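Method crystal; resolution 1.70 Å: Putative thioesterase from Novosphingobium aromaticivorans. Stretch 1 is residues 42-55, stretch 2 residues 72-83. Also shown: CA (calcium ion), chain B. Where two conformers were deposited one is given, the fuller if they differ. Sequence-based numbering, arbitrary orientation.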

# COMPACT_ATOMS: atom_id res chain seq x y z
N ALA A 42 -12.89 -5.22 3.32
CA ALA A 42 -13.42 -5.63 4.63
C ALA A 42 -13.70 -7.12 4.69
O ALA A 42 -13.36 -7.81 5.65
CB ALA A 42 -14.67 -4.84 4.97
N LEU A 43 -14.35 -7.63 3.64
CA LEU A 43 -14.74 -9.03 3.53
C LEU A 43 -13.53 -9.92 3.42
O LEU A 43 -13.45 -10.98 4.02
CB LEU A 43 -15.70 -9.21 2.34
CG LEU A 43 -17.16 -8.78 2.54
CD1 LEU A 43 -17.90 -8.45 1.23
CD2 LEU A 43 -17.93 -9.85 3.34
N ALA A 44 -12.56 -9.46 2.65
CA ALA A 44 -11.34 -10.26 2.46
C ALA A 44 -10.62 -10.38 3.81
O ALA A 44 -10.15 -11.48 4.22
CB ALA A 44 -10.46 -9.62 1.39
N LEU A 45 -10.54 -9.27 4.53
CA LEU A 45 -9.87 -9.28 5.81
C LEU A 45 -10.62 -10.07 6.86
O LEU A 45 -10.01 -10.70 7.72
CB LEU A 45 -9.66 -7.87 6.32
CG LEU A 45 -8.83 -6.90 5.48
CD1 LEU A 45 -8.85 -5.52 6.17
CD2 LEU A 45 -7.41 -7.43 5.30
N ASP A 46 -11.94 -10.06 6.75
CA ASP A 46 -12.81 -10.74 7.69
C ASP A 46 -12.61 -12.26 7.57
O ASP A 46 -12.31 -12.93 8.54
CB ASP A 46 -14.29 -10.35 7.46
CG ASP A 46 -15.20 -10.83 8.57
OD1 ASP A 46 -15.17 -10.24 9.67
OD2 ASP A 46 -15.97 -11.79 8.36
N VAL A 47 -12.68 -12.75 6.34
CA VAL A 47 -12.58 -14.21 6.07
C VAL A 47 -11.17 -14.73 6.40
O VAL A 47 -11.01 -15.85 6.88
CB VAL A 47 -13.05 -14.59 4.62
CG1 VAL A 47 -14.51 -14.21 4.47
CG2 VAL A 47 -12.19 -13.99 3.48
N ALA A 48 -10.17 -13.90 6.17
CA ALA A 48 -8.77 -14.24 6.48
C ALA A 48 -8.61 -14.39 7.99
O ALA A 48 -8.09 -15.39 8.48
CB ALA A 48 -7.78 -13.18 5.93
N ALA A 49 -9.09 -13.41 8.74
CA ALA A 49 -8.97 -13.45 10.21
C ALA A 49 -9.77 -14.63 10.79
O ALA A 49 -9.32 -15.32 11.71
CB ALA A 49 -9.43 -12.13 10.81
N GLU A 50 -10.91 -14.89 10.18
CA GLU A 50 -11.82 -15.95 10.67
C GLU A 50 -11.20 -17.32 10.37
O GLU A 50 -11.29 -18.27 11.16
CB GLU A 50 -13.19 -15.75 10.00
CG GLU A 50 -14.41 -15.87 10.92
CD GLU A 50 -14.94 -17.25 11.00
OE1 GLU A 50 -14.63 -18.03 10.07
OE2 GLU A 50 -15.67 -17.56 11.98
N THR A 51 -10.55 -17.43 9.23
CA THR A 51 -9.92 -18.70 8.84
C THR A 51 -8.65 -18.92 9.64
O THR A 51 -8.43 -20.00 10.14
CB THR A 51 -9.57 -18.70 7.36
OG1 THR A 51 -10.78 -18.64 6.62
CG2 THR A 51 -8.78 -19.95 6.98
N VAL A 52 -7.85 -17.88 9.81
CA VAL A 52 -6.56 -18.02 10.51
C VAL A 52 -6.68 -17.97 12.04
O VAL A 52 -5.88 -18.57 12.76
CB VAL A 52 -5.53 -17.00 9.98
CG1 VAL A 52 -4.37 -16.92 10.88
CG2 VAL A 52 -5.08 -17.41 8.57
N GLY A 53 -7.63 -17.20 12.53
CA GLY A 53 -7.88 -17.11 13.95
C GLY A 53 -7.01 -16.10 14.65
O GLY A 53 -6.73 -16.23 15.83
N ARG A 54 -6.61 -15.08 13.91
CA ARG A 54 -5.86 -13.99 14.50
C ARG A 54 -6.14 -12.72 13.71
O ARG A 54 -6.69 -12.76 12.61
CB ARG A 54 -4.39 -14.32 14.57
CG ARG A 54 -3.77 -14.55 13.25
CD ARG A 54 -2.78 -15.68 13.34
NE ARG A 54 -1.63 -15.36 14.18
CZ ARG A 54 -0.66 -16.23 14.43
NH1 ARG A 54 -0.72 -17.45 13.92
NH2 ARG A 54 0.37 -15.88 15.18
N PRO A 55 -5.77 -11.59 14.29
CA PRO A 55 -6.11 -10.31 13.69
C PRO A 55 -5.22 -9.86 12.54
O PRO A 55 -4.05 -10.23 12.46
CB PRO A 55 -6.00 -9.32 14.86
CG PRO A 55 -5.26 -10.01 15.91
CD PRO A 55 -5.08 -11.46 15.57
N VAL A 72 -23.62 -13.06 -6.02
CA VAL A 72 -23.10 -13.85 -4.93
C VAL A 72 -21.58 -13.80 -5.12
O VAL A 72 -21.04 -14.20 -6.17
CB VAL A 72 -23.60 -15.32 -4.91
CG1 VAL A 72 -22.83 -16.10 -3.84
CG2 VAL A 72 -25.12 -15.40 -4.66
N LEU A 73 -20.93 -13.32 -4.08
CA LEU A 73 -19.48 -13.20 -4.04
C LEU A 73 -18.98 -14.39 -3.27
O LEU A 73 -19.36 -14.60 -2.13
CB LEU A 73 -19.03 -11.90 -3.36
CG LEU A 73 -17.52 -11.68 -3.11
CD1 LEU A 73 -16.82 -11.69 -4.48
CD2 LEU A 73 -17.22 -10.41 -2.27
N ASP A 74 -18.16 -15.20 -3.92
CA ASP A 74 -17.51 -16.33 -3.27
C ASP A 74 -16.11 -15.89 -2.85
O ASP A 74 -15.40 -15.28 -3.64
CB ASP A 74 -17.40 -17.50 -4.23
CG ASP A 74 -18.75 -18.10 -4.57
OD1 ASP A 74 -19.46 -18.46 -3.62
OD2 ASP A 74 -19.10 -18.24 -5.76
N LEU A 75 -15.74 -16.15 -1.61
CA LEU A 75 -14.39 -15.86 -1.15
C LEU A 75 -13.70 -17.14 -0.74
O LEU A 75 -14.27 -17.95 -0.02
CB LEU A 75 -14.38 -14.87 -0.00
CG LEU A 75 -15.06 -13.52 -0.19
CD1 LEU A 75 -16.46 -13.55 0.45
CD2 LEU A 75 -14.25 -12.45 0.49
N THR A 76 -12.50 -17.33 -1.29
CA THR A 76 -11.69 -18.50 -1.01
C THR A 76 -10.37 -18.06 -0.38
O THR A 76 -9.67 -17.22 -0.91
CB THR A 76 -11.45 -19.34 -2.26
OG1 THR A 76 -12.71 -19.65 -2.86
CG2 THR A 76 -10.75 -20.66 -1.91
N VAL A 77 -10.07 -18.67 0.75
CA VAL A 77 -8.87 -18.37 1.54
C VAL A 77 -7.82 -19.45 1.47
O VAL A 77 -8.11 -20.63 1.68
CB VAL A 77 -9.20 -18.21 3.01
CG1 VAL A 77 -7.98 -17.75 3.81
CG2 VAL A 77 -10.37 -17.26 3.23
N GLU A 78 -6.59 -19.04 1.15
CA GLU A 78 -5.44 -19.91 1.15
C GLU A 78 -4.45 -19.41 2.19
O GLU A 78 -3.98 -18.29 2.11
CB GLU A 78 -4.75 -19.88 -0.22
CG GLU A 78 -3.48 -20.71 -0.28
CD GLU A 78 -2.76 -20.58 -1.64
OE1 GLU A 78 -2.93 -19.55 -2.33
OE2 GLU A 78 -2.00 -21.50 -2.00
N VAL A 79 -4.08 -20.28 3.12
CA VAL A 79 -3.12 -19.93 4.14
C VAL A 79 -1.73 -20.35 3.63
O VAL A 79 -1.45 -21.53 3.40
CB VAL A 79 -3.45 -20.59 5.50
CG1 VAL A 79 -2.43 -20.18 6.53
CG2 VAL A 79 -4.88 -20.21 5.93
N LEU A 80 -0.88 -19.37 3.44
CA LEU A 80 0.47 -19.61 2.93
C LEU A 80 1.41 -19.98 4.09
O LEU A 80 2.39 -20.69 3.90
CB LEU A 80 1.02 -18.39 2.19
CG LEU A 80 0.20 -17.85 1.05
CD1 LEU A 80 0.91 -16.62 0.43
CD2 LEU A 80 -0.06 -18.91 -0.04
N GLN A 81 1.06 -19.54 5.28
CA GLN A 81 1.84 -19.86 6.49
C GLN A 81 1.17 -19.40 7.77
O GLN A 81 0.50 -18.38 7.80
CB GLN A 81 3.23 -19.24 6.41
CG GLN A 81 3.21 -17.75 6.40
CD GLN A 81 4.58 -17.16 6.62
OE1 GLN A 81 5.31 -17.60 7.51
NE2 GLN A 81 4.92 -16.14 5.83
N SER A 82 1.34 -20.20 8.82
CA SER A 82 0.79 -19.86 10.13
C SER A 82 1.65 -20.36 11.28
O SER A 82 1.47 -21.47 11.79
CB SER A 82 -0.62 -20.42 10.27
OG SER A 82 -1.26 -19.84 11.41
N GLY A 83 2.57 -19.50 11.69
CA GLY A 83 3.48 -19.79 12.79
C GLY A 83 3.16 -19.00 14.03
O GLY A 83 2.18 -18.24 14.09
CA CA B . -8.81 -22.26 10.56
O HOH W 1 -6.83 -22.67 9.47

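Helix 42-52 packs across strand 72-79, with axes 8.8 Å apart at closest approach and N-to-C directions 47° apart. Most of the contact is apolar, so its polar groups are satisfied chiefly within the helix, by the calcium ion, or at the far end, where Arg54 reaches the carbonyl of Gly83, just past the second strand. Along the strand, Leu73, Leu75, Val77 and Val79 direct their CA-to-CB bonds toward the helix, whereas those of Thr76 and Glu78 point away; the alternation gives the helix a purely aliphatic surface.

Leu43 CD1 meets Leu73 CD2 at 4.1 Å, and Leu43 CB lies 4.0 Å from Leu75 CD2. Val47 bridges two strand residues with a single methyl: Val47 CG2 is 3.9 Å from Leu75 CD2 and 3.8 Å from Val77 CG2. The CA atoms of Ala48 and Val77 are only 6.4 Å apart, the closest of the register pairs, and the small side chain of Ala48 points sideways there.

Helical hydrogen bonds occupy the backbone groups that face this apolar surface. Leu43 O, 3.9 Å from Leu75 CD2, accepts from Val47 N at 3.0 Å. Val47 O accepts twice, from Thr51 N at 2.9 Å and from Thr51 OG1 at 2.8 Å. The second bond satisfies the hydroxyl as a donor inside its own helix, so Thr51 OG1 can sit 3.7 Å from the methyl Val77 CG2 without needing a partner on the strand. Thr51 CG2 also packs on the strand, 4.0 Å from Val79 CG2. The carbonyl of the same residue binds metal: Thr51 O is 2.3 Å from the calcium ion, which also holds a water at 2.3 Å and two atoms from elsewhere in the structure.

Val52 closes the apolar row, with Val52 CG2 3.9 Å from Val79 CG2. Gly53 then leaves helical geometry with positive phi, a conformation in which a CB would jam against the preceding carbonyl O; its own N still donates to Ala49 O at 2.7 Å.

Beyond the corner at Leu80, Arg54 makes the polar link between the stretches. Arg54 NH1 donates to Gly83 O at 3.0 Å (N-H...O angle 140°), and Arg54 NH2 adds a weak bond to Gly83 O at 3.2 Å (134°). One carbonyl thus receives both terminal nitrogens, lying at the edge of the guanidinium near its plane. Ser82 OG also lies near that plane, 3.5 Å from Arg54 NH1, as a contact rather than a hydrogen bond.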